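Local coordinates for protein putative Xylose isomerase (Rhodospirillum rubrum, PDB 3QXB) that binds iron and manganese in a xylose isomerase-like TIM barrel and may act as an isomerase, at residues Y98-A103 with T131-G136; I155-W160 with A198-R203; L175-V180 with I206-L211; D192-M197 with D234-W239. One frame throughout, in Å; residues are numbered along the deposited sequence. Where two conformers were deposited one is given.

Contact 1. Residues Y98-A103 with T131-G136; sequences YNHFLA and TGMPFG
Asn99 and Gly136 bring their backbones together, CA to CA 5.0 Å, where a loop of the TIM barrel meets the chain leaving barrel strand 130-133. Residues 98-103 form two overlapping turns, a type II' turn from Asn99 to Leu102 and a type I turn from His100 to Ala103, with positive phi at His100. Gly136 has a phi of 138°, a conformation that calls for glycine, and its CA sits 3.2 Å from Asn99 O. No hydrogen bond crosses between the segments; the Gly136 backbone and apolar side chains share the contact.

Selenomethionine Met133 reaches from the barrel strand into the turn. Its CG lies between the backbone N and the carbonyl carbon (chi1 55°), and a bend at chi3 brings the methyl CE within 3.5 Å of His100 CD2. The selenium stands farther off, above the imidazole face, 5.4 Å from the ring centroid. Next to CD2, the ring's NE2 is hydrogen-bonded to Ser95 O, and His115 stacks on the ring.

Farther along the turn, Leu102 crosses Phe135 at about a right angle, its CD2 4.0 Å from CE2 of the ring. Phe101 and Phe135 both meet Trp160 of helix 146-170. Phe135 O, buried without a hydrogen-bonding partner, lies near the plane of the Phe101 ring at its edge, 3.2 Å from CD2.

Contact 2. Residues I155-W160 with A198-R203; sequences IARDMW and ADLDGR
Arg157 NH1 and Asp199 OD2 form a salt bridge of 2.8 Å across two neighbouring helices. As a hydrogen bond it is weak, for the N-H to oxygen angle is only 124°. The carboxylate oxygen sits at the guanidinium edge, in its plane, yet the two flat groups are turned 68° apart. Tyr153 OH also hydrogen-bonds to OD2, giving this oxygen a second partner. Arg157 has two conformers, so the bridge is certain only for the conformer described.

A second opposite-charge pair, Asp158 OD1 with Arg203 NH2, is long at 3.7 Å. A water fills in: it donates to Asp158 OD1 and accepts from Arg203 NH2, at 2.7 Å in each case, lying in the guanidinium plane. Arg203 bends at chi3 (76°), and its NH1 lies 3.4 Å from Arg157 CD and 3.8 Å from Arg157 NE, so two like charges sit close, each with a carboxylate across the contact, Arg203's mainly through the water.

Beneath this polar layer, Leu200 CD2 approaches Arg157 O at 4.0 Å, and Leu200 also touches Ile161 and Val208, turning toward the barrel. Charges on the solvent side, Arg203 from the loop after the helix among them, and leucine below join helices 146-170 and 190-200, consecutive members of the outer helical layer of the TIM barrel.

Contact 3. Residues L175-V180 with I206-L211; sequences LYVEPV and IPVRLL. With FE (Fe (III) ion), chain E.
Val177 and Val208 meet through CG2 and CG1, 3.9 Å apart, at the apolar centre of two neighbouring strands. Leu175, on the same face, crosses Ile206 at about a right angle, CG to CD1 4.1 Å; farther along, Pro179 CG packs against Leu210 CD2. This face turns outward to helix 146-170, where Trp160 touches Val177 and Ala167 touches both Leu175 and Ile206. Tyr176 lies on the opposite face of the sheet, its CB 4.2 Å from Leu211 CB, and Phe90 touches both.

Strands 174-177 and 208-213 are parallel neighbours in the TIM barrel, joined through helix 190-200 as a beta-alpha-beta unit. The axes of strands 175-177 and 208-211 are 46° apart. Four backbone hydrogen bonds tie them: Leu175 N to Pro207 O, Arg209 N to Leu175 O, Val177 N to Arg209 O, and Leu211 N to Val177 O.

Beyond Val177 the chemistry turns polar. Glu178 runs alongside Leu211 in the same direction, with CG anti to the backbone N (chi1 169°) and the chain extended beyond, which carries the carboxylate to the metal. OE2 binds the iron at 2.2 Å, and two waters bind it at 2.3 Å each; Asp213, His244 and Glu286 complete the site, at which manganese is also seen.

Contact 4. Residues D192-M197 with D234-W239; sequences DAARLM and DLCQPW
Met197 lies over Trp239 in the tight half of this contact, where helix 190-200 meets the end of helix 229-236 and the 3-10 turn after it. Both belong to the helical layer around the TIM barrel. Selenomethionine Met197 places CB over the centre of the indole face, 3.5 Å from the centroid of the five-membered ring and 15° off its normal, a CH-pi contact. Bends at chi2 (-69°) and chi3 turn the chain so that CG and the selenium pass near Trp239 CB and CG before its end leads away. The selenium takes an oblique position 4.3 Å from the same centroid, a Met-aromatic contact, and the two side chains slide past each other in opposite directions.

Small residues let the backbones come closer one turn earlier. Ala194 and Cys236 come within 5.6 Å, CA to CA, and Cys236 SG settles 3.9 Å from Ala193 CB. Leu210 of the barrel strand lies against Ala193, Met197 and Cys236, closing the inner side.

The outer side is looser. Exposed Leu235 directs its CB toward the facing helix, but its side chain makes no close contact there; its carbonyl O meets Ala194 CB instead, at 3.7 Å. No hydrogen bond spans the two segments; the contact is van der Waals and aromatic. On the six-membered ring of the indole, Trp239 CZ3 is 4.0 Å from Ala194 CB.

Contacts 1 and 3 are buried, contact 4 is partly buried, and contact 2 lies at the surface. The chemistry differs with place: backbone hydrogen bonds and a metal ligand in contact 3, aromatic and selenium packing in contacts 1 and 4, and ion pairs with a bridging water in contact 2. Contacts 1 and 3 share the barrel sheet, since strands 130-133 and 174-177 are neighbours in it. Contacts 2 and 4 both use helix 190-200, the helix linking the two strands of contact 3. Trp160 of contact 2 reaches inward to contacts 1 and 3, while Trp239 O of contact 4 probably hydrogen-bonds to Leu210 N of contact 3.

Contact 1. Residues Y98-A103 with T131-G136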
loop_
_atom_site.group_PDB
_atom_site.type_symbol
_atom_site.label_atom_id
_atom_site.label_comp_id
_atom_site.label_asym_id
_atom_site.label_seq_id
_atom_site.Cartn_x
_atom_site.Cartn_y
_atom_site.Cartn_z
ATOM N N TYR A 98 -4.386 -6.593 -1.453
ATOM C CA TYR A 98 -4.791 -7.949 -1.833
ATOM C C TYR A 98 -6.296 -8.125 -1.685
ATOM O O TYR A 98 -6.972 -7.292 -1.028
ATOM C CB TYR A 98 -3.974 -8.952 -1.009
ATOM C CG TYR A 98 -2.458 -8.781 -1.288
ATOM C CD1 TYR A 98 -1.905 -9.208 -2.453
ATOM C CD2 TYR A 98 -1.644 -8.097 -0.413
ATOM C CE1 TYR A 98 -0.531 -9.043 -2.735
ATOM C CE2 TYR A 98 -0.284 -7.907 -0.682
ATOM C CZ TYR A 98 0.263 -8.377 -1.828
ATOM O OH TYR A 98 1.609 -8.149 -2.090
ATOM N N ASN A 99 -6.801 -9.199 -2.271
ATOM C CA ASN A 99 -8.224 -9.445 -2.435
ATOM C C ASN A 99 -8.837 -10.235 -1.290
ATOM O O ASN A 99 -10.024 -10.158 -1.057
ATOM C CB ASN A 99 -8.518 -10.094 -3.792
ATOM C CG ASN A 99 -8.377 -9.102 -4.957
ATOM O OD1 ASN A 99 -7.330 -8.543 -5.120
ATOM N ND2 ASN A 99 -9.438 -8.917 -5.783
ATOM N N HIS A 100 -8.015 -10.991 -0.569
ATOM C CA HIS A 100 -8.443 -11.696 0.622
ATOM C C HIS A 100 -9.717 -12.543 0.424
ATOM O O HIS A 100 -9.746 -13.421 -0.463
ATOM C CB HIS A 100 -8.537 -10.705 1.797
ATOM C CG HIS A 100 -7.237 -10.010 2.091
ATOM N ND1 HIS A 100 -6.072 -10.697 2.369
ATOM C CD2 HIS A 100 -6.919 -8.690 2.138
ATOM C CE1 HIS A 100 -5.096 -9.824 2.571
ATOM N NE2 HIS A 100 -5.585 -8.604 2.440
ATOM N N PHE A 101 -10.734 -12.275 1.242
ATOM C CA PHE A 101 -11.886 -13.146 1.378
ATOM C C PHE A 101 -12.774 -13.250 0.157
ATOM O O PHE A 101 -13.531 -14.227 0.020
ATOM C CB PHE A 101 -12.718 -12.761 2.607
ATOM C CG PHE A 101 -11.960 -12.881 3.899
ATOM C CD1 PHE A 101 -11.846 -14.138 4.520
ATOM C CD2 PHE A 101 -11.301 -11.766 4.463
ATOM C CE1 PHE A 101 -11.154 -14.274 5.703
ATOM C CE2 PHE A 101 -10.583 -11.884 5.631
ATOM C CZ PHE A 101 -10.508 -13.137 6.267
ATOM N N LEU A 102 -12.674 -12.291 -0.751
ATOM C CA LEU A 102 -13.481 -12.360 -2.000
ATOM C C LEU A 102 -12.651 -12.724 -3.256
ATOM O O LEU A 102 -13.144 -12.677 -4.397
ATOM C CB LEU A 102 -14.275 -11.077 -2.181
ATOM C CG LEU A 102 -15.181 -10.695 -1.003
ATOM C CD1 LEU A 102 -15.957 -9.403 -1.292
ATOM C CD2 LEU A 102 -16.175 -11.777 -0.609
ATOM N N ALA A 103 -11.409 -13.159 -3.028
ATOM C CA ALA A 103 -10.494 -13.511 -4.104
ATOM C C ALA A 103 -11.029 -14.655 -5.001
ATOM O O ALA A 103 -11.879 -15.434 -4.596
ATOM C CB ALA A 103 -9.092 -13.884 -3.501
ATOM N N THR A 131 -9.963 -6.064 16.365
ATOM C CA THR A 131 -9.271 -5.837 15.089
ATOM C C THR A 131 -10.301 -5.884 13.976
ATOM O O THR A 131 -11.433 -6.348 14.173
ATOM C CB THR A 131 -8.119 -6.848 14.828
ATOM O OG1 THR A 131 -7.274 -6.389 13.744
ATOM C CG2 THR A 131 -8.655 -8.236 14.516
ATOM N N GLY A 132 -9.948 -5.300 12.843
ATOM C CA GLY A 132 -10.811 -5.325 11.687
ATOM C C GLY A 132 -10.110 -4.927 10.389
ATOM O O GLY A 132 -8.914 -4.553 10.379
HETATM N N MSE A 133 -10.859 -5.016 9.302
HETATM C CA MSE A 133 -10.384 -4.661 7.991
HETATM C C MSE A 133 -11.570 -4.628 7.013
HETATM O O MSE A 133 -12.665 -5.107 7.350
HETATM C CB MSE A 133 -9.339 -5.690 7.514
HETATM C CG MSE A 133 -9.846 -7.149 7.538
HETATM SE SE MSE A 133 -8.590 -8.552 7.062
HETATM C CE MSE A 133 -8.679 -8.331 5.168
ATOM N N PRO A 134 -11.350 -4.079 5.812
ATOM C CA PRO A 134 -12.311 -4.296 4.733
ATOM C C PRO A 134 -12.412 -5.778 4.440
ATOM O O PRO A 134 -11.473 -6.535 4.668
ATOM C CB PRO A 134 -11.717 -3.535 3.541
ATOM C CG PRO A 134 -10.669 -2.601 4.152
ATOM C CD PRO A 134 -10.224 -3.213 5.419
ATOM N N PHE A 135 -13.567 -6.186 3.952
ATOM C CA PHE A 135 -13.903 -7.585 3.828
ATOM C C PHE A 135 -13.097 -8.298 2.741
ATOM O O PHE A 135 -12.824 -9.486 2.858
ATOM C CB PHE A 135 -15.400 -7.707 3.522
ATOM C CG PHE A 135 -16.000 -9.043 3.845
ATOM C CD1 PHE A 135 -16.038 -9.506 5.142
ATOM C CD2 PHE A 135 -16.623 -9.779 2.873
ATOM C CE1 PHE A 135 -16.668 -10.680 5.452
ATOM C CE2 PHE A 135 -17.226 -10.986 3.189
ATOM C CZ PHE A 135 -17.239 -11.436 4.462
ATOM N N GLY A 136 -12.742 -7.580 1.681
ATOM C CA GLY A 136 -12.029 -8.199 0.542
ATOM C C GLY A 136 -12.552 -7.703 -0.782
ATOM O O GLY A 136 -13.386 -6.784 -0.832
#

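Contact 2. Residues I155-W160 with A198-R203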
loop_
_atom_site.group_PDB
_atom_site.type_symbol
_atom_site.label_atom_id
_atom_site.label_comp_id
_atom_site.label_asym_id
_atom_site.label_seq_id
_atom_site.Cartn_x
_atom_site.Cartn_y
_atom_site.Cartn_z
ATOM N N ILE A 155 -18.477 -18.603 1.203
ATOM C CA ILE A 155 -17.235 -19.092 1.773
ATOM C C ILE A 155 -16.649 -18.038 2.701
ATOM O O ILE A 155 -16.197 -18.357 3.794
ATOM C CB ILE A 155 -16.275 -19.503 0.668
ATOM C CG1 ILE A 155 -16.802 -20.798 0.018
ATOM C CG2 ILE A 155 -14.818 -19.642 1.217
ATOM C CD1 ILE A 155 -16.357 -21.017 -1.427
ATOM N N ALA A 156 -16.652 -16.781 2.263
ATOM C CA ALA A 156 -16.068 -15.709 3.031
ATOM C C ALA A 156 -16.764 -15.611 4.377
ATOM O O ALA A 156 -16.114 -15.499 5.391
ATOM C CB ALA A 156 -16.154 -14.406 2.293
ATOM N N ARG A 157 -18.099 -15.616 4.361
ATOM C CA ARG A 157 -18.923 -15.524 5.579
ATOM C C ARG A 157 -18.608 -16.662 6.562
ATOM O O ARG A 157 -18.430 -16.428 7.755
ATOM C CB ARG A 157 -20.428 -15.488 5.201
ATOM C CG ARG A 157 -21.386 -16.230 6.143
ATOM C CD ARG A 157 -22.847 -16.079 5.682
ATOM N NE ARG A 157 -23.205 -16.944 4.552
ATOM C CZ ARG A 157 -24.122 -16.656 3.636
ATOM N NH1 ARG A 157 -24.774 -15.516 3.691
ATOM N NH2 ARG A 157 -24.366 -17.495 2.635
ATOM N N ASP A 158 -18.497 -17.883 6.051
ATOM C CA ASP A 158 -18.141 -19.015 6.879
ATOM C C ASP A 158 -16.732 -18.806 7.454
ATOM O O ASP A 158 -16.492 -19.113 8.595
ATOM C CB ASP A 158 -18.225 -20.342 6.106
ATOM C CG ASP A 158 -19.662 -20.757 5.794
ATOM O OD1 ASP A 158 -20.617 -20.217 6.436
ATOM O OD2 ASP A 158 -19.835 -21.615 4.891
HETATM N N MSE A 159 -15.826 -18.241 6.680
HETATM C CA MSE A 159 -14.487 -17.940 7.201
HETATM C C MSE A 159 -14.525 -16.986 8.396
HETATM O O MSE A 159 -13.773 -17.170 9.360
HETATM C CB MSE A 159 -13.607 -17.368 6.125
HETATM C CG MSE A 159 -13.147 -18.427 5.133
HETATM SE SE MSE A 159 -11.992 -17.754 3.801
HETATM C CE MSE A 159 -11.541 -19.379 3.022
ATOM N N TRP A 160 -15.353 -15.937 8.315
ATOM C CA TRP A 160 -15.370 -14.927 9.361
ATOM C C TRP A 160 -15.969 -15.493 10.631
ATOM O O TRP A 160 -15.597 -15.082 11.727
ATOM C CB TRP A 160 -16.097 -13.639 8.935
ATOM C CG TRP A 160 -15.158 -12.688 8.204
ATOM C CD1 TRP A 160 -14.635 -12.858 6.975
ATOM C CD2 TRP A 160 -14.625 -11.460 8.701
ATOM N NE1 TRP A 160 -13.803 -11.812 6.655
ATOM C CE2 TRP A 160 -13.763 -10.946 7.705
ATOM C CE3 TRP A 160 -14.760 -10.754 9.897
ATOM C CZ2 TRP A 160 -13.095 -9.737 7.851
ATOM C CZ3 TRP A 160 -14.082 -9.569 10.044
ATOM C CH2 TRP A 160 -13.252 -9.075 9.028
ATOM N N ALA A 198 -26.614 -8.797 9.243
ATOM C CA ALA A 198 -27.742 -9.669 9.534
ATOM C C ALA A 198 -27.332 -11.147 9.407
ATOM O O ALA A 198 -27.751 -11.975 10.197
ATOM C CB ALA A 198 -28.928 -9.366 8.582
ATOM N N ASP A 199 -26.531 -11.460 8.388
ATOM C CA ASP A 199 -26.069 -12.808 8.141
ATOM C C ASP A 199 -25.235 -13.306 9.313
ATOM O O ASP A 199 -25.371 -14.444 9.724
ATOM C CB ASP A 199 -25.177 -12.858 6.857
ATOM C CG ASP A 199 -25.980 -12.951 5.572
ATOM O OD1 ASP A 199 -27.238 -13.046 5.629
ATOM O OD2 ASP A 199 -25.338 -12.886 4.481
ATOM N N LEU A 200 -24.363 -12.452 9.833
ATOM C CA LEU A 200 -23.446 -12.844 10.906
ATOM C C LEU A 200 -24.074 -12.750 12.330
ATOM O O LEU A 200 -23.641 -13.442 13.228
ATOM C CB LEU A 200 -22.139 -12.070 10.821
ATOM C CG LEU A 200 -21.195 -12.234 9.600
ATOM C CD1 LEU A 200 -19.986 -11.297 9.652
ATOM C CD2 LEU A 200 -20.762 -13.638 9.470
ATOM N N ASP A 201 -25.089 -11.918 12.529
ATOM C CA ASP A 201 -25.635 -11.755 13.886
ATOM C C ASP A 201 -26.205 -13.085 14.401
ATOM O O ASP A 201 -26.944 -13.788 13.695
ATOM C CB ASP A 201 -26.698 -10.653 13.988
ATOM C CG ASP A 201 -27.009 -10.285 15.448
ATOM O OD1 ASP A 201 -26.109 -10.398 16.300
ATOM O OD2 ASP A 201 -28.144 -9.882 15.752
ATOM N N GLY A 202 -25.832 -13.416 15.634
ATOM C CA GLY A 202 -26.183 -14.678 16.265
ATOM C C GLY A 202 -25.352 -15.895 15.867
ATOM O O GLY A 202 -25.589 -16.984 16.357
ATOM N N ARG A 203 -24.430 -15.738 14.942
ATOM C CA ARG A 203 -23.634 -16.846 14.429
ATOM C C ARG A 203 -22.188 -16.768 14.911
ATOM O O ARG A 203 -21.437 -17.717 14.717
ATOM C CB ARG A 203 -23.584 -16.789 12.898
ATOM C CG ARG A 203 -24.849 -16.986 12.201
ATOM C CD ARG A 203 -24.640 -17.121 10.706
ATOM N NE ARG A 203 -24.120 -18.437 10.378
ATOM C CZ ARG A 203 -23.836 -18.867 9.147
ATOM N NH1 ARG A 203 -24.048 -18.104 8.084
ATOM N NH2 ARG A 203 -23.351 -20.093 8.989
HETATM O O HOH W 1 -23.348 -20.456 6.296
#

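Contact 3. Residues L175-V180 with I206-L211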
loop_
_atom_site.group_PDB
_atom_site.type_symbol
_atom_site.label_atom_id
_atom_site.label_comp_id
_atom_site.label_asym_id
_atom_site.label_seq_id
_atom_site.Cartn_x
_atom_site.Cartn_y
_atom_site.Cartn_z
ATOM N N LEU A 175 -14.648 -8.023 16.316
ATOM C CA LEU A 175 -14.044 -7.857 14.978
ATOM C C LEU A 175 -14.814 -6.778 14.206
ATOM O O LEU A 175 -16.038 -6.604 14.427
ATOM C CB LEU A 175 -14.050 -9.151 14.192
ATOM C CG LEU A 175 -13.240 -10.309 14.726
ATOM C CD1 LEU A 175 -13.439 -11.513 13.759
ATOM C CD2 LEU A 175 -11.725 -9.947 14.940
ATOM N N TYR A 176 -14.121 -6.065 13.312
ATOM C CA TYR A 176 -14.788 -5.067 12.459
ATOM C C TYR A 176 -14.605 -5.335 10.960
ATOM O O TYR A 176 -13.572 -5.848 10.527
ATOM C CB TYR A 176 -14.294 -3.645 12.690
ATOM C CG TYR A 176 -14.220 -3.162 14.097
ATOM C CD1 TYR A 176 -15.333 -2.665 14.759
ATOM C CD2 TYR A 176 -13.030 -3.133 14.742
ATOM C CE1 TYR A 176 -15.232 -2.185 16.031
ATOM C CE2 TYR A 176 -12.923 -2.665 15.997
ATOM C CZ TYR A 176 -14.014 -2.211 16.643
ATOM O OH TYR A 176 -13.853 -1.745 17.893
ATOM N N VAL A 177 -15.631 -4.952 10.196
ATOM C CA VAL A 177 -15.599 -4.925 8.744
ATOM C C VAL A 177 -15.794 -3.485 8.320
ATOM O O VAL A 177 -16.724 -2.833 8.778
ATOM C CB VAL A 177 -16.729 -5.785 8.119
ATOM C CG1 VAL A 177 -16.720 -5.634 6.587
ATOM C CG2 VAL A 177 -16.556 -7.223 8.534
ATOM N N GLU A 178 -14.942 -2.987 7.419
ATOM C CA GLU A 178 -15.073 -1.627 6.908
ATOM C C GLU A 178 -15.639 -1.634 5.511
ATOM O O GLU A 178 -14.950 -2.089 4.582
ATOM C CB GLU A 178 -13.688 -0.921 6.867
ATOM C CG GLU A 178 -13.684 0.375 6.115
ATOM C CD GLU A 178 -12.373 1.149 6.239
ATOM O OE1 GLU A 178 -11.311 0.534 6.456
ATOM O OE2 GLU A 178 -12.403 2.380 6.073
ATOM N N PRO A 179 -16.870 -1.127 5.327
ATOM C CA PRO A 179 -17.362 -1.043 3.973
ATOM C C PRO A 179 -16.572 -0.048 3.106
ATOM O O PRO A 179 -15.944 0.900 3.620
ATOM C CB PRO A 179 -18.822 -0.570 4.150
ATOM C CG PRO A 179 -19.197 -1.069 5.498
ATOM C CD PRO A 179 -17.949 -0.839 6.302
ATOM N N VAL A 180 -16.618 -0.283 1.801
ATOM C CA VAL A 180 -15.787 0.430 0.853
ATOM C C VAL A 180 -16.568 0.921 -0.382
ATOM O O VAL A 180 -17.549 0.269 -0.786
ATOM C CB VAL A 180 -14.658 -0.477 0.350
ATOM C CG1 VAL A 180 -13.673 -0.745 1.485
ATOM C CG2 VAL A 180 -15.267 -1.765 -0.168
ATOM N N ILE A 206 -17.984 -13.903 19.127
ATOM C CA ILE A 206 -17.908 -12.517 19.537
ATOM C C ILE A 206 -18.580 -11.675 18.426
ATOM O O ILE A 206 -18.687 -12.099 17.277
ATOM C CB ILE A 206 -16.418 -12.042 19.801
ATOM C CG1 ILE A 206 -15.552 -12.313 18.581
ATOM C CG2 ILE A 206 -15.854 -12.705 21.089
ATOM C CD1 ILE A 206 -14.156 -11.579 18.501
ATOM N N PRO A 207 -19.024 -10.472 18.762
ATOM C CA PRO A 207 -19.672 -9.674 17.726
ATOM C C PRO A 207 -18.751 -9.252 16.589
ATOM O O PRO A 207 -17.574 -8.950 16.808
ATOM C CB PRO A 207 -20.152 -8.449 18.499
ATOM C CG PRO A 207 -19.258 -8.438 19.760
ATOM C CD PRO A 207 -19.108 -9.845 20.093
ATOM N N VAL A 208 -19.292 -9.248 15.383
ATOM C CA VAL A 208 -18.629 -8.637 14.215
ATOM C C VAL A 208 -19.471 -7.415 13.910
ATOM O O VAL A 208 -20.700 -7.490 13.776
ATOM C CB VAL A 208 -18.554 -9.626 13.019
ATOM C CG1 VAL A 208 -17.945 -8.990 11.747
ATOM C CG2 VAL A 208 -17.798 -10.886 13.430
ATOM N N ARG A 209 -18.822 -6.268 13.846
ATOM C CA ARG A 209 -19.531 -5.002 13.707
ATOM C C ARG A 209 -18.919 -4.218 12.554
ATOM O O ARG A 209 -17.921 -4.615 11.971
ATOM C CB ARG A 209 -19.439 -4.211 15.029
ATOM C CG ARG A 209 -20.216 -4.831 16.206
ATOM C CD ARG A 209 -21.732 -4.699 15.998
ATOM N NE ARG A 209 -22.486 -5.393 17.031
ATOM C CZ ARG A 209 -22.969 -6.631 16.919
ATOM N NH1 ARG A 209 -22.759 -7.387 15.825
ATOM N NH2 ARG A 209 -23.634 -7.138 17.932
ATOM N N LEU A 210 -19.539 -3.075 12.251
ATOM C CA LEU A 210 -19.102 -2.211 11.180
ATOM C C LEU A 210 -18.225 -1.097 11.751
ATOM O O LEU A 210 -18.479 -0.587 12.843
ATOM C CB LEU A 210 -20.300 -1.598 10.446
ATOM C CG LEU A 210 -21.235 -2.590 9.734
ATOM C CD1 LEU A 210 -22.531 -1.890 9.303
ATOM C CD2 LEU A 210 -20.511 -3.197 8.523
ATOM N N LEU A 211 -17.164 -0.776 11.016
ATOM C CA LEU A 211 -16.467 0.485 11.172
ATOM C C LEU A 211 -16.730 1.262 9.884
ATOM O O LEU A 211 -16.481 0.760 8.816
ATOM C CB LEU A 211 -14.980 0.261 11.461
ATOM C CG LEU A 211 -14.104 1.516 11.548
ATOM C CD1 LEU A 211 -12.882 1.278 12.475
ATOM C CD2 LEU A 211 -13.678 1.983 10.122
HETATM FE FE FE E . -10.865 3.881 6.418
HETATM O O HOH W 2 -9.872 3.679 4.330
HETATM O O HOH W 3 -9.412 2.147 6.689
#

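Contact 4. Residues D192-M197 with D234-W239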
loop_
_atom_site.group_PDB
_atom_site.type_symbol
_atom_site.label_atom_id
_atom_site.label_comp_id
_atom_site.label_asym_id
_atom_site.label_seq_id
_atom_site.Cartn_x
_atom_site.Cartn_y
_atom_site.Cartn_z
ATOM N N ASP A 192 -25.638 -3.434 1.565
ATOM C CA ASP A 192 -24.669 -4.515 1.678
ATOM C C ASP A 192 -24.243 -4.724 3.137
ATOM O O ASP A 192 -24.233 -5.854 3.660
ATOM C CB ASP A 192 -23.389 -4.223 0.895
ATOM C CG ASP A 192 -23.564 -4.184 -0.620
ATOM O OD1 ASP A 192 -24.528 -4.729 -1.175
ATOM O OD2 ASP A 192 -22.658 -3.631 -1.270
ATOM N N ALA A 193 -23.853 -3.644 3.790
ATOM C CA ALA A 193 -23.397 -3.753 5.176
ATOM C C ALA A 193 -24.503 -4.324 6.092
ATOM O O ALA A 193 -24.225 -5.182 6.927
ATOM C CB ALA A 193 -22.872 -2.413 5.690
ATOM N N ALA A 194 -25.756 -3.900 5.913
ATOM C CA ALA A 194 -26.866 -4.460 6.716
ATOM C C ALA A 194 -27.030 -5.967 6.458
ATOM O O ALA A 194 -27.278 -6.735 7.380
ATOM C CB ALA A 194 -28.170 -3.724 6.431
ATOM N N ARG A 195 -26.862 -6.396 5.212
ATOM C CA ARG A 195 -26.995 -7.786 4.892
ATOM C C ARG A 195 -25.874 -8.624 5.562
ATOM O O ARG A 195 -26.137 -9.660 6.137
ATOM C CB ARG A 195 -26.969 -7.999 3.373
ATOM C CG ARG A 195 -26.602 -9.440 2.986
ATOM C CD ARG A 195 -26.712 -9.725 1.502
ATOM N NE ARG A 195 -26.531 -11.162 1.271
ATOM C CZ ARG A 195 -26.201 -11.729 0.106
ATOM N NH1 ARG A 195 -25.950 -10.999 -0.979
ATOM N NH2 ARG A 195 -26.096 -13.042 0.033
ATOM N N LEU A 196 -24.625 -8.179 5.446
ATOM C CA LEU A 196 -23.522 -8.897 6.067
ATOM C C LEU A 196 -23.752 -8.994 7.537
ATOM O O LEU A 196 -23.605 -10.054 8.102
ATOM C CB LEU A 196 -22.177 -8.204 5.808
ATOM C CG LEU A 196 -20.932 -8.801 6.495
ATOM C CD1 LEU A 196 -20.570 -10.210 6.031
ATOM C CD2 LEU A 196 -19.766 -7.839 6.260
HETATM N N MSE A 197 -24.129 -7.881 8.166
HETATM C CA MSE A 197 -24.411 -7.852 9.621
HETATM C C MSE A 197 -25.538 -8.786 10.023
HETATM O O MSE A 197 -25.431 -9.479 11.051
HETATM C CB MSE A 197 -24.715 -6.434 10.099
HETATM C CG MSE A 197 -23.469 -5.523 10.091
HETATM SE SE MSE A 197 -22.256 -6.101 11.437
HETATM C CE MSE A 197 -20.935 -6.747 10.362
ATOM N N ASP A 234 -29.868 4.907 9.139
ATOM C CA ASP A 234 -31.186 4.308 8.878
ATOM C C ASP A 234 -31.109 2.793 8.669
ATOM O O ASP A 234 -31.914 2.045 9.188
ATOM C CB ASP A 234 -31.870 4.954 7.672
ATOM C CG ASP A 234 -32.253 6.418 7.917
ATOM O OD1 ASP A 234 -32.394 6.820 9.098
ATOM O OD2 ASP A 234 -32.377 7.171 6.917
ATOM N N LEU A 235 -30.112 2.325 7.934
ATOM C CA LEU A 235 -30.035 0.911 7.613
ATOM C C LEU A 235 -29.116 0.113 8.573
ATOM O O LEU A 235 -29.286 -1.099 8.734
ATOM C CB LEU A 235 -29.592 0.751 6.147
ATOM C CG LEU A 235 -30.538 1.275 5.056
ATOM C CD1 LEU A 235 -30.056 0.707 3.732
ATOM C CD2 LEU A 235 -32.068 0.975 5.301
ATOM N N CYS A 236 -28.142 0.779 9.195
ATOM C CA CYS A 236 -27.047 0.082 9.906
ATOM C C CYS A 236 -26.737 0.535 11.342
ATOM O O CYS A 236 -25.866 -0.023 11.965
ATOM C CB CYS A 236 -25.767 0.182 9.080
ATOM S SG CYS A 236 -25.860 -0.570 7.431
ATOM N N GLN A 237 -27.442 1.527 11.872
ATOM C CA GLN A 237 -27.061 2.104 13.161
ATOM C C GLN A 237 -26.683 1.110 14.288
ATOM O O GLN A 237 -25.625 1.285 14.891
ATOM C CB GLN A 237 -28.120 3.067 13.709
ATOM C CG GLN A 237 -27.664 3.626 15.076
ATOM C CD GLN A 237 -28.446 4.806 15.580
ATOM O OE1 GLN A 237 -29.466 5.183 15.027
ATOM N NE2 GLN A 237 -27.944 5.409 16.632
ATOM N N PRO A 238 -27.534 0.099 14.583
ATOM C CA PRO A 238 -27.209 -0.818 15.679
ATOM C C PRO A 238 -25.836 -1.491 15.556
ATOM O O PRO A 238 -25.278 -1.920 16.560
ATOM C CB PRO A 238 -28.314 -1.887 15.613
ATOM C CG PRO A 238 -29.358 -1.343 14.767
ATOM C CD PRO A 238 -28.786 -0.277 13.910
ATOM N N TRP A 239 -25.312 -1.597 14.337
ATOM C CA TRP A 239 -24.068 -2.296 14.104
ATOM C C TRP A 239 -22.796 -1.449 13.960
ATOM O O TRP A 239 -21.722 -2.005 13.894
ATOM C CB TRP A 239 -24.198 -3.175 12.869
ATOM C CG TRP A 239 -25.258 -4.244 12.957
ATOM C CD1 TRP A 239 -25.312 -5.318 13.816
ATOM C CD2 TRP A 239 -26.411 -4.334 12.129
ATOM N NE1 TRP A 239 -26.451 -6.067 13.569
ATOM C CE2 TRP A 239 -27.135 -5.487 12.531
ATOM C CE3 TRP A 239 -26.898 -3.562 11.070
ATOM C CZ2 TRP A 239 -28.312 -5.875 11.909
ATOM C CZ3 TRP A 239 -28.087 -3.957 10.447
ATOM C CH2 TRP A 239 -28.781 -5.094 10.876
#